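EscN (Escherichia coli O127:H6, PDB 2OBL) is a type III secretion protein of the ATP synthase alpha/beta family, here represented by its C-terminal domain, which is built on a P-loop NTPase fold. Local coordinates at residues Pro54-Arg60 and Asp331-Tyr335; Ala61-Leu66 and Ile259-Ala265; Glu253-Pro257 and Gln322-Gln327; Asn317-Ile321 and Phe343-Ala347. The protein carries 1 engineered substitution. All coordinates share one frame. Residues are numbered along the deposited sequence.

In the fold
The four contacts illustrate how late helices can be tied back onto a P-loop domain. From the N terminus, residues 54-60 open contact 1 and 61-66 open contact 2 directly afterwards. Nearly 190 residues later 253-257 open contact 3, and 259-265 then close contact 2, so contacts 2 and 3 cross. Residues 317-321 open contact 4, and the same helix closes contact 3 at 322-327. Contact 1 closes at 331-335, its loop enclosing contacts 2 and 3, and contact 4, crossing contacts 1 and 3, closes at the C terminus. Contacts 1 to 3 touch mutually around helix 60-65 and R60; contact 4, further out, joins the last two helices and touches contact 3 through F324 and V345.

Contact 1: residues Pro54-Arg60 and Asp331-Tyr335; sequences PFILGVR and DISSY
I56 lays its CG1 over one face of the Y335 ring, 4.1 Å from the ring centroid, a CH-pi contact, while I56 CD1 (m, t) reaches Y335 CB at 3.6 Å and P54 CG lies 4.4 Å from Y335 CE2. The segments run antiparallel: the CA atoms of I56 and Y335 are 6.9 Å apart, those of G58 and S333 6.3 Å. G58, with positive phi (78/29), turns the chain toward V59, the N-cap of helix 60-65; S334 precedes helix 335-345, its side chain capping K337 N. Water 1 bridges G58 O (3.3 Å) and S333 N (2.7 Å). R60 (m, t, m) forms a two-pronged salt bridge, NH1 to D331 OD1 and NH2 to D331 OD2 both at 2.8 Å. The strand-to-helix turn into helix 60-65 of the nucleotide-binding domain is thus joined to the loop between helices 318-325 and 335-345. D331 gives the buried R60 its counter-charge, while the end of helix 318-325 provides the backbone acceptors F324 O and Q326 O.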
# COMPACT_ATOMS: atom_id res chain seq x y z
N PRO A 54 -5.04 11.43 -10.24
CA PRO A 54 -3.94 10.95 -9.40
C PRO A 54 -4.34 10.83 -7.92
O PRO A 54 -5.16 11.62 -7.43
CB PRO A 54 -2.85 12.01 -9.59
CG PRO A 54 -3.56 13.23 -9.99
CD PRO A 54 -4.82 12.81 -10.72
N PHE A 55 -3.77 9.84 -7.25
CA PHE A 55 -3.94 9.69 -5.81
C PHE A 55 -2.59 9.94 -5.18
O PHE A 55 -1.65 9.17 -5.39
CB PHE A 55 -4.44 8.28 -5.45
CG PHE A 55 -4.67 8.09 -3.98
CD1 PHE A 55 -5.85 8.51 -3.38
CD2 PHE A 55 -3.70 7.48 -3.20
CE1 PHE A 55 -6.06 8.33 -2.01
CE2 PHE A 55 -3.91 7.30 -1.83
CZ PHE A 55 -5.08 7.73 -1.24
N ILE A 56 -2.50 11.03 -4.44
CA ILE A 56 -1.22 11.49 -3.91
C ILE A 56 -0.91 10.80 -2.58
O ILE A 56 -1.74 10.76 -1.68
CB ILE A 56 -1.23 13.05 -3.76
CG1 ILE A 56 -1.56 13.70 -5.10
CG2 ILE A 56 0.10 13.56 -3.23
CD1 ILE A 56 -2.06 15.13 -4.97
N LEU A 57 0.29 10.23 -2.47
CA LEU A 57 0.70 9.52 -1.25
C LEU A 57 1.57 10.38 -0.33
O LEU A 57 1.69 10.10 0.87
CB LEU A 57 1.47 8.24 -1.61
CG LEU A 57 0.72 7.14 -2.35
CD1 LEU A 57 1.56 5.86 -2.38
CD2 LEU A 57 -0.62 6.86 -1.71
N GLY A 58 2.20 11.40 -0.89
CA GLY A 58 3.16 12.19 -0.15
C GLY A 58 4.49 11.46 -0.02
O GLY A 58 5.21 11.63 0.97
N VAL A 59 4.78 10.62 -1.01
CA VAL A 59 6.06 9.92 -1.10
C VAL A 59 6.62 10.24 -2.48
O VAL A 59 6.05 9.85 -3.50
CB VAL A 59 5.89 8.38 -0.95
CG1 VAL A 59 7.23 7.67 -1.08
CG2 VAL A 59 5.24 8.03 0.38
N ARG A 60 7.73 10.98 -2.50
CA ARG A 60 8.28 11.47 -3.77
C ARG A 60 8.54 10.39 -4.80
O ARG A 60 8.20 10.55 -5.97
CB ARG A 60 9.57 12.27 -3.55
CG ARG A 60 9.33 13.62 -2.90
CD ARG A 60 10.58 14.50 -3.00
NE ARG A 60 11.72 13.90 -2.30
CZ ARG A 60 12.13 14.27 -1.10
NH1 ARG A 60 11.51 15.24 -0.44
NH2 ARG A 60 13.17 13.65 -0.53
N ASP A 331 10.74 14.77 6.01
CA ASP A 331 11.02 15.40 4.72
C ASP A 331 9.73 15.45 3.90
O ASP A 331 9.45 14.54 3.12
CB ASP A 331 12.08 14.57 3.99
CG ASP A 331 12.51 15.16 2.67
OD1 ASP A 331 11.90 16.14 2.20
OD2 ASP A 331 13.48 14.63 2.09
N ILE A 332 8.96 16.52 4.10
CA ILE A 332 7.62 16.68 3.52
C ILE A 332 7.68 17.32 2.13
O ILE A 332 8.54 18.15 1.85
CB ILE A 332 6.73 17.58 4.44
CG1 ILE A 332 6.75 17.08 5.88
CG2 ILE A 332 5.29 17.66 3.91
CD1 ILE A 332 6.52 15.57 6.03
N SER A 333 6.74 16.93 1.26
CA SER A 333 6.75 17.36 -0.14
C SER A 333 5.35 17.30 -0.79
O SER A 333 4.77 16.24 -0.93
CB SER A 333 7.74 16.51 -0.95
OG SER A 333 7.93 17.02 -2.26
N SER A 334 4.82 18.46 -1.18
CA SER A 334 3.52 18.51 -1.84
C SER A 334 3.64 17.95 -3.26
O SER A 334 4.75 17.75 -3.77
CB SER A 334 3.04 19.96 -1.91
OG SER A 334 3.70 20.60 -2.97
N TYR A 335 2.50 17.70 -3.90
CA TYR A 335 2.51 17.11 -5.22
C TYR A 335 3.09 18.10 -6.22
O TYR A 335 3.88 17.73 -7.09
CB TYR A 335 1.11 16.65 -5.63
CG TYR A 335 1.05 15.82 -6.89
CD1 TYR A 335 1.82 14.67 -7.04
CD2 TYR A 335 0.20 16.17 -7.93
CE1 TYR A 335 1.77 13.90 -8.20
CE2 TYR A 335 0.13 15.41 -9.10
CZ TYR A 335 0.91 14.27 -9.22
OH TYR A 335 0.84 13.52 -10.37
O HOH W 1 5.18 14.82 1.76
O HOH W 2 10.65 17.88 -1.92

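Contact 2: residues Ala61-Leu66 and Ile259-Ala265; sequences AIDGLL and IDIGLSA
L66 loses more surface here than any other residue, 90 Å², followed by I261 with 70 Å² and I259 with 53 Å². Helix 60-65 and the loop 259-265 progress in the same sense, with CA pairs A61-I259 at 7.8 Å, L65-I261 at 7.9 Å and L66-A265 at 5.9 Å. L66 is the first residue to leave helical angles (-143/46), although its N still bonds to I62 O at 2.8 Å. In its m, t rotamer it wedges into the loop: L66 CD1 lies 3.7 Å from S264 CB, 4.1 Å from I261 CD1 and 4.3 Å from I259 CG2, and L66 CD2 is 3.8 Å from A265 CA. I261 (m, m) sends CD1 to L65 CD1 at 4.0 Å and to A61 CB at 4.3 Å. I259 (m, t) places CD1 3.8 Å from I62 CG1 and 4.1 Å from A61 CB. The loop holds this shape through a tight turn, in which S264 N donates to I261 O (3.1 Å) and S264 OG to D260 O (2.9 Å); S264 OG also accepts from V245 N. With I244 of strand 242-245 beneath L66 and I259, and helix 275-290 against L65, this is a buried aliphatic core at the sheet edge of a P-loop domain, where the strands give way to the C-terminal helices.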
# COMPACT_ATOMS: atom_id res chain seq x y z
N ALA A 61 9.13 9.28 -4.38
CA ALA A 61 9.49 8.24 -5.33
C ALA A 61 8.24 7.73 -6.04
O ALA A 61 8.27 7.47 -7.24
CB ALA A 61 10.19 7.12 -4.62
N ILE A 62 7.15 7.58 -5.29
CA ILE A 62 5.92 7.01 -5.85
C ILE A 62 5.12 8.05 -6.62
O ILE A 62 4.78 7.85 -7.79
CB ILE A 62 5.03 6.36 -4.76
CG1 ILE A 62 5.80 5.23 -4.05
CG2 ILE A 62 3.74 5.80 -5.38
CD1 ILE A 62 5.11 4.71 -2.79
N ASP A 63 4.84 9.18 -5.97
CA ASP A 63 4.10 10.26 -6.64
C ASP A 63 4.82 10.73 -7.91
O ASP A 63 4.17 11.09 -8.91
CB ASP A 63 3.95 11.45 -5.69
CG ASP A 63 3.10 11.14 -4.45
OD1 ASP A 63 2.33 10.15 -4.46
OD2 ASP A 63 3.20 11.90 -3.47
N GLY A 64 6.15 10.74 -7.86
CA GLY A 64 6.94 11.19 -9.00
C GLY A 64 7.09 10.17 -10.12
O GLY A 64 6.89 10.50 -11.29
N LEU A 65 7.43 8.93 -9.76
CA LEU A 65 7.85 7.93 -10.75
C LEU A 65 6.88 6.79 -10.96
O LEU A 65 7.04 6.03 -11.92
CB LEU A 65 9.20 7.34 -10.35
CG LEU A 65 10.33 8.32 -10.07
CD1 LEU A 65 11.57 7.55 -9.62
CD2 LEU A 65 10.63 9.15 -11.32
N LEU A 66 5.93 6.61 -10.04
CA LEU A 66 5.06 5.44 -10.07
C LEU A 66 3.66 5.85 -9.64
O LEU A 66 3.04 5.19 -8.80
CB LEU A 66 5.59 4.38 -9.09
CG LEU A 66 7.02 3.89 -9.28
CD1 LEU A 66 7.63 3.33 -7.96
CD2 LEU A 66 7.03 2.85 -10.38
N ILE A 259 12.53 1.43 -1.99
CA ILE A 259 11.77 1.05 -3.16
C ILE A 259 12.69 0.80 -4.35
O ILE A 259 13.43 1.68 -4.79
CB ILE A 259 10.75 2.14 -3.55
CG1 ILE A 259 9.76 2.41 -2.41
CG2 ILE A 259 10.03 1.72 -4.82
CD1 ILE A 259 8.96 3.73 -2.59
N ASP A 260 12.63 -0.41 -4.90
CA ASP A 260 13.35 -0.69 -6.13
C ASP A 260 12.49 -0.23 -7.28
O ASP A 260 11.48 -0.85 -7.60
CB ASP A 260 13.65 -2.19 -6.24
CG ASP A 260 14.54 -2.52 -7.43
OD1 ASP A 260 14.18 -2.17 -8.57
OD2 ASP A 260 15.60 -3.15 -7.22
N ILE A 261 12.89 0.86 -7.93
CA ILE A 261 12.04 1.45 -8.97
C ILE A 261 11.82 0.49 -10.16
O ILE A 261 10.72 0.42 -10.71
CB ILE A 261 12.61 2.81 -9.43
CG1 ILE A 261 12.84 3.72 -8.21
CG2 ILE A 261 11.69 3.47 -10.49
CD1 ILE A 261 11.57 4.20 -7.51
N GLY A 262 12.87 -0.24 -10.53
CA GLY A 262 12.82 -1.09 -11.72
C GLY A 262 11.91 -2.30 -11.54
O GLY A 262 11.45 -2.89 -12.53
N LEU A 263 11.66 -2.67 -10.29
CA LEU A 263 10.78 -3.82 -9.98
C LEU A 263 9.36 -3.37 -9.64
O LEU A 263 8.48 -4.19 -9.39
CB LEU A 263 11.32 -4.58 -8.78
CG LEU A 263 12.62 -5.33 -9.02
CD1 LEU A 263 13.12 -5.92 -7.71
CD2 LEU A 263 12.36 -6.41 -10.07
N SER A 264 9.16 -2.06 -9.64
CA SER A 264 7.87 -1.51 -9.24
C SER A 264 7.18 -1.02 -10.48
O SER A 264 7.83 -0.83 -11.52
CB SER A 264 8.05 -0.37 -8.22
OG SER A 264 8.67 -0.83 -7.03
N ALA A 265 5.87 -0.81 -10.40
CA ALA A 265 5.14 -0.27 -11.55
C ALA A 265 3.81 0.32 -11.14
O ALA A 265 3.25 -0.03 -10.12
CB ALA A 265 4.93 -1.36 -12.62

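Contact 3: residues Glu253-Pro257 and Gln322-Gln327; sequences ENHFP and QNFIQQ
One direct hydrogen bond links the backbones: Q327 N donates to F256 O at 2.9 Å, with a nearly straight angle of 170°. The same F256 O receives a CA-H...O contact from Q326 CA at 3.4 Å, and the CA atoms of F256 and Q326 are only 5.3 Å apart. Ring packing comes next. H255 (chi1 t) offers a face to Q326 CG, which sits 3.6 Å from the ring centroid almost on the normal, a CH-pi contact, while at the ring edge H255 CE1 lies 3.7 Å from I325 CD1. Q326 is itself steadied by Q322, whose NE2 donates to Q326 OE1 at 2.8 Å. Two helix C-termini meet here: a Schellman motif, with N254 in positive phi (61/36), closes the helix before 253-257, and helix 318-325 ends just ahead of Q326. The peptide before P257 is cis, and 253-257 sits between the end of helix 318-325 and the P-loop region, with P257 on L87 of helix 84-94 and F256 on the probable Walker A loop. Water supplies the remaining polar bridges. Water 4 donates to N254 O (2.5 Å) and accepts from F256 N (2.9 Å) and Q326 NE2 (2.8 Å); water 5 donates to both P257 O (2.7 Å) and I325 O (2.9 Å). Further along, Q327 OE1 accepts from R60 N.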
# COMPACT_ATOMS: atom_id res chain seq x y z
N GLU A 253 21.72 -0.36 2.27
CA GLU A 253 22.43 0.85 1.87
C GLU A 253 21.92 2.06 2.65
O GLU A 253 22.38 3.18 2.43
CB GLU A 253 22.27 1.08 0.36
CG GLU A 253 23.18 0.22 -0.48
CD GLU A 253 22.82 0.24 -1.96
OE1 GLU A 253 22.06 1.13 -2.40
OE2 GLU A 253 23.32 -0.65 -2.69
N ASN A 254 20.98 1.82 3.55
CA ASN A 254 20.29 2.88 4.29
C ASN A 254 19.55 3.81 3.34
O ASN A 254 19.46 5.01 3.56
CB ASN A 254 21.25 3.65 5.21
CG ASN A 254 21.38 3.00 6.56
OD1 ASN A 254 20.42 2.96 7.33
ND2 ASN A 254 22.55 2.46 6.86
N HIS A 255 19.01 3.21 2.29
CA HIS A 255 18.28 3.91 1.26
C HIS A 255 16.79 3.72 1.53
O HIS A 255 16.23 2.66 1.26
CB HIS A 255 18.68 3.34 -0.10
CG HIS A 255 17.91 3.88 -1.26
ND1 HIS A 255 18.52 4.45 -2.36
CD2 HIS A 255 16.58 3.90 -1.53
CE1 HIS A 255 17.60 4.82 -3.23
NE2 HIS A 255 16.41 4.49 -2.75
N PHE A 256 16.15 4.75 2.09
CA PHE A 256 14.74 4.68 2.47
C PHE A 256 13.90 5.85 1.95
O PHE A 256 14.36 7.00 1.99
CB PHE A 256 14.59 4.63 3.99
CG PHE A 256 15.21 3.42 4.62
CD1 PHE A 256 14.60 2.18 4.51
CD2 PHE A 256 16.38 3.52 5.35
CE1 PHE A 256 15.18 1.06 5.11
CE2 PHE A 256 16.96 2.41 5.95
CZ PHE A 256 16.36 1.19 5.83
N PRO A 257 12.66 5.57 1.49
CA PRO A 257 12.02 4.24 1.35
C PRO A 257 12.82 3.31 0.44
O PRO A 257 13.35 3.77 -0.56
CB PRO A 257 10.67 4.57 0.69
CG PRO A 257 10.40 6.00 1.11
CD PRO A 257 11.75 6.65 1.07
N GLN A 322 19.09 10.83 -5.99
CA GLN A 322 19.04 10.14 -4.71
C GLN A 322 18.34 10.97 -3.62
O GLN A 322 17.56 10.42 -2.85
CB GLN A 322 20.45 9.71 -4.27
CG GLN A 322 21.07 8.65 -5.17
CD GLN A 322 20.23 7.39 -5.25
OE1 GLN A 322 19.91 6.90 -6.34
NE2 GLN A 322 19.85 6.86 -4.10
N ASN A 323 18.61 12.27 -3.57
CA ASN A 323 17.91 13.16 -2.63
C ASN A 323 16.41 13.24 -2.91
O ASN A 323 15.61 13.55 -2.01
CB ASN A 323 18.49 14.57 -2.67
CG ASN A 323 19.83 14.67 -1.97
OD1 ASN A 323 20.30 13.71 -1.36
ND2 ASN A 323 20.44 15.84 -2.06
N PHE A 324 16.04 12.99 -4.16
CA PHE A 324 14.64 13.01 -4.57
C PHE A 324 13.92 11.73 -4.11
O PHE A 324 12.87 11.80 -3.45
CB PHE A 324 14.55 13.15 -6.10
CG PHE A 324 13.13 13.09 -6.64
CD1 PHE A 324 12.29 14.19 -6.54
CD2 PHE A 324 12.66 11.93 -7.24
CE1 PHE A 324 10.99 14.13 -7.04
CE2 PHE A 324 11.35 11.87 -7.73
CZ PHE A 324 10.53 12.97 -7.63
N ILE A 325 14.49 10.57 -4.43
CA ILE A 325 13.80 9.31 -4.12
C ILE A 325 13.98 8.87 -2.68
O ILE A 325 13.10 8.23 -2.11
CB ILE A 325 14.17 8.17 -5.10
CG1 ILE A 325 15.68 7.89 -5.07
CG2 ILE A 325 13.67 8.49 -6.51
CD1 ILE A 325 16.12 6.73 -5.97
N GLN A 326 15.13 9.18 -2.09
CA GLN A 326 15.29 8.96 -0.67
C GLN A 326 14.58 10.10 0.03
O GLN A 326 14.63 11.26 -0.41
CB GLN A 326 16.77 8.86 -0.27
CG GLN A 326 17.48 7.64 -0.83
CD GLN A 326 18.95 7.60 -0.48
OE1 GLN A 326 19.80 7.44 -1.36
NE2 GLN A 326 19.27 7.76 0.80
N GLN A 327 13.88 9.77 1.11
CA GLN A 327 13.03 10.73 1.78
C GLN A 327 12.80 10.32 3.22
O GLN A 327 12.33 9.22 3.50
CB GLN A 327 11.69 10.78 1.06
CG GLN A 327 10.75 11.88 1.53
CD GLN A 327 9.47 11.86 0.72
OE1 GLN A 327 9.33 11.06 -0.20
NE2 GLN A 327 8.54 12.73 1.06
O HOH W 3 21.66 5.88 1.47
O HOH W 4 17.86 6.93 3.10
O HOH W 5 12.36 5.48 -2.40

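Contact 4: residues Asn317-Ile321 and Phe343-Ala347; sequences NRKLI and FKVVA
N317 comes first, just ahead of the helical residues 318-321, with its CA-to-CB bond directed toward the other segment. Its buried side chain lies beside the end of the chain, close to the backbone of V345 and A347, and N317 O accepts the first helical bond, from I321 N at 2.8 Å. Three residues on, L320 makes the closest backbone approach, its CA 5.3 Å from that of V345. L320 (m, t) again points toward the partner: CB is 3.9 Å from V345 CG1, and CD1 reaches K344 O at 3.8 Å. V345 CG1 also comes within 3.5 Å of L320 O, so the valine, which buries 86 Å², fits against the helix backbone as well as its side chains. The two helices run antiparallel and form a helical hairpin, 318-325 leading through a loop into 335-345, and this contact joins the start of the first to the end of the second, as hairpin geometry requires. I321 (m, t) follows, sideways to the partner, with CG1 4.0 Å from V345 CB and 3.9 Å from V345 O; on its other contacts it meets L287 and I288 of helix 275-290. That helix also receives V346, through R279 and C284, while V346 O accepts a hydrogen bond from K313 NZ.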
# COMPACT_ATOMS: atom_id res chain seq x y z
N ASN A 317 23.85 13.46 -12.22
CA ASN A 317 22.55 13.70 -11.57
C ASN A 317 22.29 12.82 -10.34
O ASN A 317 21.24 12.94 -9.71
CB ASN A 317 21.41 13.56 -12.59
CG ASN A 317 21.33 14.74 -13.55
OD1 ASN A 317 20.39 14.85 -14.34
ND2 ASN A 317 22.31 15.62 -13.48
N ARG A 318 23.27 11.99 -9.99
CA ARG A 318 23.14 11.04 -8.88
C ARG A 318 22.62 11.67 -7.58
O ARG A 318 21.57 11.26 -7.07
CB ARG A 318 24.47 10.33 -8.62
CG ARG A 318 24.57 9.60 -7.29
CD ARG A 318 23.76 8.31 -7.27
NE ARG A 318 24.19 7.43 -6.19
CZ ARG A 318 23.70 6.21 -5.98
NH1 ARG A 318 22.76 5.72 -6.77
NH2 ARG A 318 24.17 5.48 -4.97
N LYS A 319 23.34 12.66 -7.06
CA LYS A 319 22.94 13.30 -5.80
C LYS A 319 21.54 13.91 -5.85
O LYS A 319 20.79 13.84 -4.87
CB LYS A 319 23.96 14.36 -5.37
CG LYS A 319 23.66 14.97 -4.00
CD LYS A 319 24.60 16.13 -3.69
CE LYS A 319 24.05 16.98 -2.56
NZ LYS A 319 24.73 18.31 -2.45
N LEU A 320 21.19 14.52 -6.98
CA LEU A 320 19.85 15.08 -7.15
C LEU A 320 18.81 13.97 -7.11
O LEU A 320 17.83 14.04 -6.37
CB LEU A 320 19.74 15.84 -8.47
CG LEU A 320 20.39 17.22 -8.47
CD1 LEU A 320 20.17 17.88 -9.82
CD2 LEU A 320 19.83 18.07 -7.35
N ILE A 321 19.04 12.94 -7.92
CA ILE A 321 18.14 11.80 -8.02
C ILE A 321 17.97 11.08 -6.67
O ILE A 321 16.86 10.78 -6.25
CB ILE A 321 18.61 10.81 -9.11
CG1 ILE A 321 18.47 11.45 -10.50
CG2 ILE A 321 17.81 9.52 -9.04
CD1 ILE A 321 19.20 10.71 -11.60
N PHE A 343 11.48 17.30 -12.41
CA PHE A 343 12.02 17.95 -13.60
C PHE A 343 13.47 18.40 -13.38
O PHE A 343 14.31 18.27 -14.27
CB PHE A 343 11.14 19.11 -14.04
CG PHE A 343 9.92 18.67 -14.80
CD1 PHE A 343 9.84 18.88 -16.16
CD2 PHE A 343 8.87 18.05 -14.16
CE1 PHE A 343 8.71 18.48 -16.86
CE2 PHE A 343 7.75 17.65 -14.86
CZ PHE A 343 7.67 17.87 -16.20
N LYS A 344 13.74 18.90 -12.18
CA LYS A 344 15.09 19.31 -11.81
C LYS A 344 16.12 18.17 -11.83
O LYS A 344 17.27 18.37 -12.23
CB LYS A 344 15.09 20.00 -10.44
CG LYS A 344 14.39 21.37 -10.41
CD LYS A 344 14.81 22.27 -11.56
CE LYS A 344 14.16 23.65 -11.46
NZ LYS A 344 12.71 23.51 -11.13
N VAL A 345 15.72 16.97 -11.40
CA VAL A 345 16.67 15.85 -11.34
C VAL A 345 17.00 15.23 -12.70
O VAL A 345 18.01 14.53 -12.84
CB VAL A 345 16.23 14.73 -10.33
CG1 VAL A 345 15.91 15.31 -8.96
CG2 VAL A 345 15.06 13.93 -10.87
N VAL A 346 16.18 15.48 -13.71
CA VAL A 346 16.47 14.96 -15.04
C VAL A 346 16.99 16.04 -16.00
O VAL A 346 17.26 15.76 -17.17
CB VAL A 346 15.25 14.23 -15.66
CG1 VAL A 346 14.77 13.15 -14.72
CG2 VAL A 346 14.13 15.22 -15.98
N ALA A 347 17.14 17.25 -15.49
CA ALA A 347 17.66 18.36 -16.30
C ALA A 347 19.15 18.16 -16.57
O ALA A 347 19.88 17.58 -15.75
CB ALA A 347 17.41 19.68 -15.61
OXT ALA A 347 19.67 18.57 -17.61